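Local coordinates for protein citrinin polyketide synthase (Monascus purpureus, PDB 5MPT) that transfers methyl groups from S-adenosylmethionine to carbons of the growing polyketide chain, as the C-methylation domain of the synthase that starts citrinin biosynthesis, at residues I282-C287 with G309-L314. Residues are numbered along the deposited sequence; the frame is centred on the assembly and turned at random.
Sequences ILATNC and GFLLLL. With SAH (S-adenosyl-L-homocysteine), chain B.
Leu314 O takes the N-H of Asn286, with Asn286 N 2.7 Å from Leu314 O, and it also meets the CA-H of Thr285. This bond closes a parallel strand pair of the Rossmann-like methyltransferase sheet. Strands 279-285 and 309-316 are neighbours in that sheet, and helix 294-304 lies on the crossover between them. Ile282 O also has two such partners. Leu312 N donates to it almost straight (178° at the hydrogen), and the CA-H of Leu311 approaches it. Leu311 CD1 also packs against it. Ala284 O repeats the N-H and CA-H pattern with Leu314 N at 3.0 Å and the CA-H of Leu313. Ala284 N to Leu312 O is longer, at 3.2 Å, and more bent.

Ile282, Ala284, Leu311 and Leu313 share one face of the sheet. CD1 of Leu311 lies 3.8 Å from Ile282 CG2, and helix 294-304 packs against both residues. CD2 of Leu313 reaches Ala284 CB at 4.1 Å. On the other face Leu283 and Leu312 lie side by side, CD2 of Leu283 touching CB and CD2 of Leu312. Helix 181-198 covers Leu312 and Leu314. Thr285 and Leu314 also run side by side. OG1 of Thr285 is anti to its carbonyl carbon (chi1 -63°). In one conformer of Leu314, both OG1 and CG2 of Thr285 border Leu314 CB. The Thr285 hydroxyl is hydrogen-bonded to Thr220 OG1.

Past the strand end, the chain turns at Asn286 into the cofactor site. The amide of Asn286 is held at both ends: OD1 accepts from Met316 N, and ND2 bonds Gln375 OE1. Its side chain lies beside those of the active-site residues His289 and Glu315. The amino N of S-adenosylhomocysteine donates to Thr285 O at 2.9 Å. Cys287 flanks the ribose, its CB 3.2 Å from O4' of the ligand.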
loop_
_atom_site.group_PDB
_atom_site.type_symbol
_atom_site.label_atom_id
_atom_site.label_comp_id
_atom_site.label_asym_id
_atom_site.label_seq_id
_atom_site.Cartn_x
_atom_site.Cartn_y
_atom_site.Cartn_z
ATOM N N ILE A 282 13.665 -6.548 8.456
ATOM C CA ILE A 282 12.661 -5.507 8.579
ATOM C C ILE A 282 11.616 -5.717 7.495
ATOM O O ILE A 282 11.937 -5.761 6.303
ATOM C CB ILE A 282 13.270 -4.106 8.517
ATOM C CG1 ILE A 282 14.077 -3.919 9.792
ATOM C CG2 ILE A 282 12.167 -3.011 8.413
ATOM C CD1 ILE A 282 14.900 -2.715 9.821
ATOM N N LEU A 283 10.388 -5.904 7.940
ATOM C CA LEU A 283 9.192 -5.973 7.111
ATOM C C LEU A 283 8.530 -4.604 7.066
ATOM O O LEU A 283 8.444 -3.945 8.095
ATOM C CB LEU A 283 8.226 -7.001 7.695
ATOM C CG LEU A 283 8.710 -8.452 7.757
ATOM C CD1 LEU A 283 7.604 -9.362 8.272
ATOM C CD2 LEU A 283 9.212 -8.927 6.412
ATOM N N ALA A 284 8.033 -4.186 5.883
ATOM C CA ALA A 284 7.465 -2.837 5.744
ATOM C C ALA A 284 6.498 -2.871 4.563
ATOM O O ALA A 284 6.926 -2.802 3.404
ATOM C CB ALA A 284 8.554 -1.790 5.550
ATOM N N THR A 285 5.208 -2.937 4.868
ATOM C CA THR A 285 4.170 -3.057 3.851
ATOM C C THR A 285 3.499 -1.709 3.683
ATOM O O THR A 285 2.758 -1.271 4.569
ATOM C CB THR A 285 3.161 -4.130 4.244
ATOM O OG1 THR A 285 3.831 -5.391 4.295
ATOM C CG2 THR A 285 1.949 -4.158 3.291
ATOM N N ASN A 286 3.798 -1.059 2.543
ATOM C CA ASN A 286 3.135 0.154 2.056
ATOM C C ASN A 286 3.129 1.264 3.091
ATOM O O ASN A 286 2.167 2.034 3.218
ATOM C CB ASN A 286 1.746 -0.180 1.537
ATOM C CG ASN A 286 1.822 -0.679 0.121
ATOM O OD1 ASN A 286 2.495 -0.060 -0.726
ATOM N ND2 ASN A 286 1.214 -1.815 -0.156
ATOM N N CYS A 287 4.237 1.400 3.769
ATOM C CA CYS A 287 4.437 2.480 4.718
ATOM C C CYS A 287 5.635 3.349 4.388
ATOM O O CYS A 287 5.589 4.559 4.640
ATOM C CB CYS A 287 4.582 1.931 6.142
ATOM S SG CYS A 287 5.965 0.755 6.288
ATOM N N GLY A 309 21.523 -8.787 7.672
ATOM C CA GLY A 309 20.081 -8.694 7.553
ATOM C C GLY A 309 19.599 -8.120 6.231
ATOM O O GLY A 309 20.366 -7.784 5.328
ATOM N N PHE A 310 18.277 -7.954 6.156
ATOM C CA PHE A 310 17.684 -7.399 4.952
ATOM C C PHE A 310 16.353 -6.742 5.257
ATOM O O PHE A 310 15.654 -7.063 6.232
ATOM C CB PHE A 310 17.467 -8.459 3.861
ATOM C CG PHE A 310 16.508 -9.532 4.238
ATOM C CD1 PHE A 310 16.952 -10.700 4.806
ATOM C CD2 PHE A 310 15.165 -9.402 3.971
ATOM C CE1 PHE A 310 16.095 -11.690 5.149
ATOM C CE2 PHE A 310 14.289 -10.423 4.294
ATOM C CZ PHE A 310 14.741 -11.558 4.872
ATOM N N LEU A 311 16.007 -5.844 4.354
ATOM C CA LEU A 311 14.702 -5.215 4.282
ATOM C C LEU A 311 13.841 -5.932 3.249
ATOM O O LEU A 311 14.283 -6.148 2.119
ATOM C CB LEU A 311 14.866 -3.748 3.898
ATOM C CG LEU A 311 13.603 -2.950 3.499
ATOM C CD1 LEU A 311 12.656 -2.861 4.670
ATOM C CD2 LEU A 311 14.033 -1.583 3.047
ATOM N N LEU A 312 12.597 -6.204 3.616
ATOM C CA LEU A 312 11.589 -6.717 2.693
ATOM C C LEU A 312 10.466 -5.696 2.629
ATOM O O LEU A 312 9.627 -5.627 3.531
ATOM C CB LEU A 312 11.077 -8.085 3.122
ATOM C CG LEU A 312 10.174 -8.730 2.078
ATOM C CD1 LEU A 312 10.922 -9.073 0.810
ATOM C CD2 LEU A 312 9.603 -10.007 2.638
ATOM N N LEU A 313 10.473 -4.917 1.561
ATOM C CA LEU A 313 9.368 -4.018 1.258
ATOM C C LEU A 313 8.243 -4.753 0.542
ATOM O O LEU A 313 8.469 -5.634 -0.303
ATOM C CB LEU A 313 9.839 -2.875 0.367
ATOM C CG LEU A 313 10.856 -1.914 0.937
ATOM C CD1 LEU A 313 11.484 -1.121 -0.187
ATOM C CD2 LEU A 313 10.180 -0.962 1.926
ATOM N N LEU A 314 7.019 -4.392 0.887
ATOM C CA LEU A 314 5.857 -4.703 0.065
ATOM C C LEU A 314 5.321 -3.345 -0.332
ATOM O O LEU A 314 4.802 -2.623 0.521
ATOM C CB LEU A 314 4.813 -5.520 0.824
ATOM C CG LEU A 314 3.778 -6.241 -0.053
ATOM C CD1 LEU A 314 2.945 -7.201 0.780
ATOM C CD2 LEU A 314 2.867 -5.279 -0.781
HETATM N N SAH B . 1.032 -2.116 6.806
HETATM C CA SAH B . -0.279 -1.404 6.870
HETATM C CB SAH B . -0.902 -0.951 5.554
HETATM C CG SAH B . -0.249 0.267 4.925
HETATM S SD SAH B . -0.952 1.730 5.763
HETATM C C SAH B . -1.290 -2.354 7.572
HETATM O O SAH B . -2.239 -1.683 8.189
HETATM O OXT SAH B . -1.238 -3.558 7.523
HETATM C "C5'" SAH B . 0.525 2.695 6.175
HETATM C "C4'" SAH B . 0.870 2.478 7.634
HETATM O "O4'" SAH B . 2.121 3.169 7.836
HETATM C "C3'" SAH B . -0.128 3.065 8.641
HETATM O "O3'" SAH B . -0.312 2.089 9.662
HETATM C "C2'" SAH B . 0.586 4.326 9.158
HETATM O "O2'" SAH B . 0.269 4.618 10.517
HETATM C "C1'" SAH B . 2.045 3.907 9.030
HETATM N N9 SAH B . 3.016 4.991 8.943
HETATM C C8 SAH B . 2.912 6.169 8.253
HETATM N N7 SAH B . 3.935 6.975 8.406
HETATM C C5 SAH B . 4.774 6.278 9.265
HETATM C C6 SAH B . 6.029 6.586 9.827
HETATM N N6 SAH B . 6.674 7.742 9.631
HETATM N N1 SAH B . 6.589 5.668 10.638
HETATM C C2 SAH B . 5.941 4.522 10.870
HETATM N N3 SAH B . 4.762 4.116 10.398
HETATM C C4 SAH B . 4.222 5.051 9.598
#